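Local coordinates for protein Amuc_1100 (Akkermansia muciniphila, PDB 6KNY) that is of unknown function but carries a transmembrane helix, absent from this construct, that would tie its folded domain to the membrane, at residues A[142-147]-A[174-179]; A[168-173]-A[272-277]. All blocks are in the same frame, centred on the assembly; numbering follows the deposited sequence.

Interaction 1: residues A[142-147]-A[174-179]; sequences FIKVYR and PLEIAF
A classic beta bulge interrupts this antiparallel pairing of strands 141-146 and 170-181 in the mixed sheet near its start, after the Phe142–Phe179 pair. Ile143 and Lys144 both face Ala178, whose carbonyl oxygen takes two N-H groups: Ile143 N lies 2.8 Å from Ala178 O and Lys144 N 3.2 Å from it, both donors standing above the carbonyl plane rather than on a lone pair. The extra residue shifts the register by one. Beyond it pairing is regular, with Ala178 N on a lone pair of Lys144 O and Tyr146 exchanging two bonds with Glu176. The one from Tyr146 N to Glu176 O is nearly straight, at 175°.

Phe142, Val145, Ile177 and Phe179 share the apolar face, which helix 117-134 packs against through Val131, Leu134 and Leu130. The opposite face is more polar. There the extended Lys144 chain passes Ala178, CG to CB 3.7 Å, and crosses Glu176 obliquely, so that Lys144 NZ forms a salt bridge to Glu176 OE1 at 3.3 Å, weak as a hydrogen bond; its stronger partner is Gln268. Tyr146 and Glu176 lie alongside each other and point the same way. With Tyr146 CG anti to the backbone N (chi1 163°), the ring presents an edge to Glu176 CG, while the carboxylate is turned 75° from the ring plane and brings OE2 to 3.6 Å from Tyr146 CD2. Two residues set against one on the neighbouring strand, with a shared carbonyl acceptor between them, is the hallmark of the classic bulge in antiparallel sheets.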
loop_
_atom_site.group_PDB
_atom_site.type_symbol
_atom_site.label_atom_id
_atom_site.label_comp_id
_atom_site.label_asym_id
_atom_site.label_seq_id
_atom_site.Cartn_x
_atom_site.Cartn_y
_atom_site.Cartn_z
ATOM N N PHE A 142 -13.424 0.494 -3.819
ATOM C CA PHE A 142 -12.354 1.070 -3.014
ATOM C C PHE A 142 -12.838 2.435 -2.539
ATOM O O PHE A 142 -13.224 3.280 -3.356
ATOM C CB PHE A 142 -11.058 1.223 -3.813
ATOM C CG PHE A 142 -10.364 -0.074 -4.122
ATOM C CD1 PHE A 142 -9.746 -0.800 -3.118
ATOM C CD2 PHE A 142 -10.300 -0.551 -5.430
ATOM C CE1 PHE A 142 -9.086 -1.998 -3.404
ATOM C CE2 PHE A 142 -9.646 -1.740 -5.722
ATOM C CZ PHE A 142 -9.037 -2.465 -4.713
ATOM N N ILE A 143 -12.849 2.645 -1.230
ATOM C CA ILE A 143 -13.402 3.863 -0.655
ATOM C C ILE A 143 -12.306 4.880 -0.359
ATOM O O ILE A 143 -12.482 6.078 -0.588
ATOM C CB ILE A 143 -14.216 3.519 0.614
ATOM C CG1 ILE A 143 -15.408 2.640 0.248
ATOM C CG2 ILE A 143 -14.683 4.811 1.338
ATOM C CD1 ILE A 143 -16.147 2.059 1.448
ATOM N N LYS A 144 -11.160 4.420 0.138
ATOM C CA LYS A 144 -10.085 5.356 0.430
ATOM C C LYS A 144 -8.768 4.599 0.546
ATOM O O LYS A 144 -8.737 3.449 0.994
ATOM C CB LYS A 144 -10.406 6.171 1.698
ATOM C CG LYS A 144 -9.945 5.627 3.030
ATOM C CD LYS A 144 -10.234 6.678 4.131
ATOM C CE LYS A 144 -9.817 6.216 5.541
ATOM N NZ LYS A 144 -10.532 6.940 6.658
ATOM N N VAL A 145 -7.698 5.228 0.065
ATOM C CA VAL A 145 -6.331 4.839 0.387
ATOM C C VAL A 145 -5.695 6.092 0.961
ATOM O O VAL A 145 -5.424 7.051 0.227
ATOM C CB VAL A 145 -5.543 4.323 -0.823
ATOM C CG1 VAL A 145 -4.140 3.901 -0.381
ATOM C CG2 VAL A 145 -6.282 3.157 -1.480
ATOM N N TYR A 146 -5.461 6.098 2.265
ATOM C CA TYR A 146 -4.991 7.283 2.964
ATOM C C TYR A 146 -3.622 6.988 3.559
ATOM O O TYR A 146 -3.459 5.998 4.282
ATOM C CB TYR A 146 -5.977 7.691 4.057
ATOM C CG TYR A 146 -5.364 8.635 5.054
ATOM C CD1 TYR A 146 -5.080 9.954 4.708
ATOM C CD2 TYR A 146 -5.057 8.208 6.336
ATOM C CE1 TYR A 146 -4.500 10.820 5.622
ATOM C CE2 TYR A 146 -4.483 9.068 7.256
ATOM C CZ TYR A 146 -4.211 10.370 6.891
ATOM O OH TYR A 146 -3.650 11.221 7.797
ATOM N N ARG A 147 -2.650 7.844 3.249
ATOM C CA ARG A 147 -1.251 7.601 3.589
ATOM C C ARG A 147 -0.661 8.846 4.236
ATOM O O ARG A 147 -0.363 9.827 3.535
ATOM C CB ARG A 147 -0.466 7.210 2.341
ATOM C CG ARG A 147 1.047 7.057 2.532
ATOM C CD ARG A 147 1.792 7.368 1.208
ATOM N NE ARG A 147 1.854 8.812 0.963
ATOM C CZ ARG A 147 2.870 9.593 1.317
ATOM N NH1 ARG A 147 3.960 9.066 1.876
ATOM N NH2 ARG A 147 2.809 10.897 1.086
ATOM N N PRO A 174 2.839 4.167 7.911
ATOM C CA PRO A 174 1.394 3.992 8.130
ATOM C C PRO A 174 0.587 4.202 6.864
ATOM O O PRO A 174 0.962 4.982 5.982
ATOM C CB PRO A 174 1.063 5.067 9.173
ATOM C CG PRO A 174 2.059 6.155 8.878
ATOM C CD PRO A 174 3.332 5.455 8.434
ATOM N N LEU A 175 -0.526 3.470 6.776
ATOM C CA LEU A 175 -1.572 3.783 5.813
ATOM C C LEU A 175 -2.886 3.172 6.273
ATOM O O LEU A 175 -2.922 2.263 7.114
ATOM C CB LEU A 175 -1.220 3.284 4.412
ATOM C CG LEU A 175 -1.116 1.779 4.232
ATOM C CD1 LEU A 175 -1.673 1.403 2.846
ATOM C CD2 LEU A 175 0.363 1.342 4.371
ATOM N N GLU A 176 -3.968 3.660 5.675
ATOM C CA GLU A 176 -5.308 3.149 5.926
ATOM C C GLU A 176 -5.954 2.836 4.591
ATOM O O GLU A 176 -5.823 3.610 3.642
ATOM C CB GLU A 176 -6.198 4.175 6.649
ATOM C CG GLU A 176 -5.644 4.762 7.927
ATOM C CD GLU A 176 -6.616 5.789 8.528
ATOM O OE1 GLU A 176 -7.807 5.791 8.138
ATOM O OE2 GLU A 176 -6.182 6.605 9.368
ATOM N N ILE A 177 -6.686 1.736 4.530
ATOM C CA ILE A 177 -7.464 1.399 3.349
ATOM C C ILE A 177 -8.889 1.091 3.782
ATOM O O ILE A 177 -9.111 0.378 4.768
ATOM C CB ILE A 177 -6.857 0.217 2.575
ATOM C CG1 ILE A 177 -5.387 0.507 2.246
ATOM C CG2 ILE A 177 -7.667 -0.054 1.316
ATOM C CD1 ILE A 177 -4.743 -0.527 1.341
ATOM N N ALA A 178 -9.852 1.654 3.059
ATOM C CA ALA A 178 -11.261 1.377 3.260
ATOM C C ALA A 178 -11.799 0.792 1.963
ATOM O O ALA A 178 -11.498 1.302 0.873
ATOM C CB ALA A 178 -12.023 2.649 3.645
ATOM N N PHE A 179 -12.559 -0.290 2.077
ATOM C CA PHE A 179 -13.177 -0.904 0.912
ATOM C C PHE A 179 -14.454 -1.581 1.371
ATOM O O PHE A 179 -14.758 -1.625 2.570
ATOM C CB PHE A 179 -12.251 -1.909 0.216
ATOM C CG PHE A 179 -11.666 -2.951 1.138
ATOM C CD1 PHE A 179 -12.366 -4.103 1.449
ATOM C CD2 PHE A 179 -10.401 -2.778 1.683
ATOM C CE1 PHE A 179 -11.818 -5.070 2.290
ATOM C CE2 PHE A 179 -9.842 -3.729 2.518
ATOM C CZ PHE A 179 -10.555 -4.884 2.829
#

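Interaction 2: residues A[168-173]-A[272-277]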
loop_
_atom_site.group_PDB
_atom_site.type_symbol
_atom_site.label_atom_id
_atom_site.label_comp_id
_atom_site.label_asym_id
_atom_site.label_seq_id
_atom_site.Cartn_x
_atom_site.Cartn_y
_atom_site.Cartn_z
ATOM N N ALA A 168 16.664 2.563 13.971
ATOM C CA ALA A 168 16.095 1.289 14.333
ATOM C C ALA A 168 16.144 0.262 13.225
ATOM O O ALA A 168 16.261 0.591 12.100
ATOM C CB ALA A 168 14.686 1.476 14.819
ATOM N N PRO A 169 16.041 -0.998 13.573
ATOM C CA PRO A 169 16.174 -2.046 12.545
ATOM C C PRO A 169 15.093 -2.014 11.476
ATOM O O PRO A 169 15.296 -2.610 10.402
ATOM C CB PRO A 169 16.102 -3.352 13.354
ATOM C CG PRO A 169 16.403 -2.952 14.749
ATOM C CD PRO A 169 15.837 -1.583 14.908
ATOM N N TRP A 170 13.933 -1.397 11.752
ATOM C CA TRP A 170 12.900 -1.203 10.746
ATOM C C TRP A 170 12.246 0.151 10.979
ATOM O O TRP A 170 12.347 0.736 12.060
ATOM C CB TRP A 170 11.839 -2.322 10.771
ATOM C CG TRP A 170 10.956 -2.289 11.995
ATOM C CD1 TRP A 170 9.780 -1.583 12.163
ATOM C CD2 TRP A 170 11.194 -2.962 13.236
ATOM N NE1 TRP A 170 9.280 -1.799 13.431
ATOM C CE2 TRP A 170 10.128 -2.634 14.107
ATOM C CE3 TRP A 170 12.207 -3.807 13.698
ATOM C CZ2 TRP A 170 10.046 -3.133 15.411
ATOM C CZ3 TRP A 170 12.127 -4.302 14.985
ATOM C CH2 TRP A 170 11.052 -3.959 15.831
ATOM N N THR A 171 11.575 0.645 9.945
ATOM C CA THR A 171 10.800 1.879 10.006
ATOM C C THR A 171 9.385 1.547 9.569
ATOM O O THR A 171 9.197 1.025 8.458
ATOM C CB THR A 171 11.380 2.960 9.099
ATOM O OG1 THR A 171 12.685 3.320 9.564
ATOM C CG2 THR A 171 10.431 4.207 9.024
ATOM N N PRO A 172 8.383 1.757 10.418
ATOM C CA PRO A 172 7.003 1.478 10.016
ATOM C C PRO A 172 6.473 2.619 9.172
ATOM O O PRO A 172 6.745 3.792 9.447
ATOM C CB PRO A 172 6.250 1.410 11.354
ATOM C CG PRO A 172 6.994 2.422 12.229
ATOM C CD PRO A 172 8.480 2.338 11.771
ATOM N N MET A 173 5.665 2.281 8.169
ATOM C CA MET A 173 5.076 3.306 7.309
ATOM C C MET A 173 3.560 3.196 7.337
ATOM O O MET A 173 3.006 2.214 6.814
ATOM C CB MET A 173 5.614 3.182 5.884
ATOM C CG MET A 173 7.145 3.336 5.827
ATOM S SD MET A 173 7.763 3.226 4.144
ATOM C CE MET A 173 9.534 3.486 4.372
ATOM N N ASN A 272 0.714 -0.898 9.102
ATOM C CA ASN A 272 2.088 -0.414 9.097
ATOM C C ASN A 272 2.869 -1.288 8.130
ATOM O O ASN A 272 3.012 -2.496 8.355
ATOM C CB ASN A 272 2.704 -0.441 10.490
ATOM C CG ASN A 272 2.108 0.628 11.414
ATOM O OD1 ASN A 272 2.420 1.811 11.311
ATOM N ND2 ASN A 272 1.266 0.199 12.333
ATOM N N LEU A 273 3.321 -0.681 7.032
ATOM C CA LEU A 273 4.284 -1.313 6.139
ATOM C C LEU A 273 5.646 -1.303 6.820
ATOM O O LEU A 273 6.119 -0.249 7.254
ATOM C CB LEU A 273 4.338 -0.551 4.815
ATOM C CG LEU A 273 5.430 -0.912 3.798
ATOM C CD1 LEU A 273 5.260 -2.351 3.303
ATOM C CD2 LEU A 273 5.457 0.119 2.635
ATOM N N VAL A 274 6.284 -2.461 6.919
ATOM C CA VAL A 274 7.538 -2.578 7.657
ATOM C C VAL A 274 8.691 -2.418 6.666
ATOM O O VAL A 274 8.886 -3.271 5.791
ATOM C CB VAL A 274 7.603 -3.915 8.406
ATOM C CG1 VAL A 274 8.937 -4.080 9.125
ATOM C CG2 VAL A 274 6.411 -4.013 9.391
ATOM N N HIS A 275 9.443 -1.315 6.780
ATOM C CA HIS A 275 10.657 -1.144 5.985
ATOM C C HIS A 275 11.871 -1.578 6.808
ATOM O O HIS A 275 12.203 -0.941 7.813
ATOM C CB HIS A 275 10.858 0.296 5.510
ATOM C CG HIS A 275 12.092 0.444 4.667
ATOM N ND1 HIS A 275 13.300 0.882 5.174
ATOM C CD2 HIS A 275 12.329 0.119 3.371
ATOM C CE1 HIS A 275 14.216 0.860 4.219
ATOM N NE2 HIS A 275 13.648 0.417 3.112
ATOM N N PHE A 276 12.551 -2.631 6.356
ATOM C CA PHE A 276 13.771 -3.113 7.004
ATOM C C PHE A 276 14.951 -2.237 6.604
ATOM O O PHE A 276 15.191 -2.008 5.416
ATOM C CB PHE A 276 14.016 -4.576 6.636
ATOM C CG PHE A 276 12.959 -5.483 7.171
ATOM C CD1 PHE A 276 13.044 -5.982 8.467
ATOM C CD2 PHE A 276 11.852 -5.803 6.405
ATOM C CE1 PHE A 276 12.031 -6.794 8.991
ATOM C CE2 PHE A 276 10.832 -6.604 6.921
ATOM C CZ PHE A 276 10.923 -7.097 8.214
ATOM N N ASN A 277 15.681 -1.736 7.599
ATOM C CA ASN A 277 16.609 -0.639 7.366
ATOM C C ASN A 277 18.040 -1.103 7.119
ATOM O O ASN A 277 18.696 -0.596 6.206
ATOM C CB ASN A 277 16.567 0.336 8.547
ATOM C CG ASN A 277 15.301 1.174 8.552
ATOM O OD1 ASN A 277 14.700 1.411 7.488
ATOM N ND2 ASN A 277 14.865 1.605 9.748
#
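The buried flank of this pairing rests on Met173, Leu273 and His275, which share one face of the sheet. Met173 stretches out fully beyond CG and lies beside both neighbours from the other strand. Its CB is 4.1 Å from Leu273 CB, and its terminal CE reaches His275 CB at 3.6 Å. Helix 117-134 closes over this flank, Phe122 meeting the imidazole edge-to-face.

Just past the end of strand 265-276, Asn277 points toward 168-173 and works as a polar hub. Its CG is anti to the carbonyl carbon (chi1 -74°), and its ND2 donates to Ala168 O at 2.9 Å and to Thr171 OG1 at 2.8 Å, both acceptors lying in the amide plane. Asn277 OD1 in turn receives His275 ND1 at 2.8 Å, in the plane of the imidazole. As His275 NE2 is bonded to Ser63 O, both ring nitrogens face oxygens, which may favour a protonated, positively charged ring. An alanine in place of Asn277 would remove all three side-chain hydrogen bonds and would probably loosen residues 168-171 from the end of strand 265-276, leaving His275 less firmly oriented.

Strands 170-181 and 265-276 run antiparallel as inner neighbours of the mixed sheet, with reciprocal backbone bonds at Thr171–His275 and Met173–Leu273; Asn277 N adds a bond to Pro169 O just past the last strand pair.

The other face is much looser, with Trp170 and Pro172 exposed. Trp170 takes the crowded chi1 position (70°) and its indole leads away from the partner strand, so that contact falls mainly to its root: Trp170 CB meets Val274 CG1 at 3.8 Å. That methyl also sits over the rim of one face of the Phe276 ring. The Pro172 ring reaches the side chain of Asn272, Pro172 CB to Asn272 OD1 3.9 Å.

After the N-terminal helices and short strand 94-95, the chain lays down strand 141-146, then passes through a partly unmodelled loop and returns as the long strand 170-181; interaction 1 closes that short excursion. Interaction 2 begins on the return strand, just before the residues used by interaction 1, and closes a far longer loop holding helix 183-194, strand 201-210 and a long unmodelled segment, before strand 265-276 comes back. Their segments alternate along the sequence, so the two closures cross. Strand 170-181 is the common element, lying between strands 141-146 and 265-276, and Pro174 touches Asn272 where the contacts meet. Helix 117-134 packs against both, joining three adjacent strands to one layer.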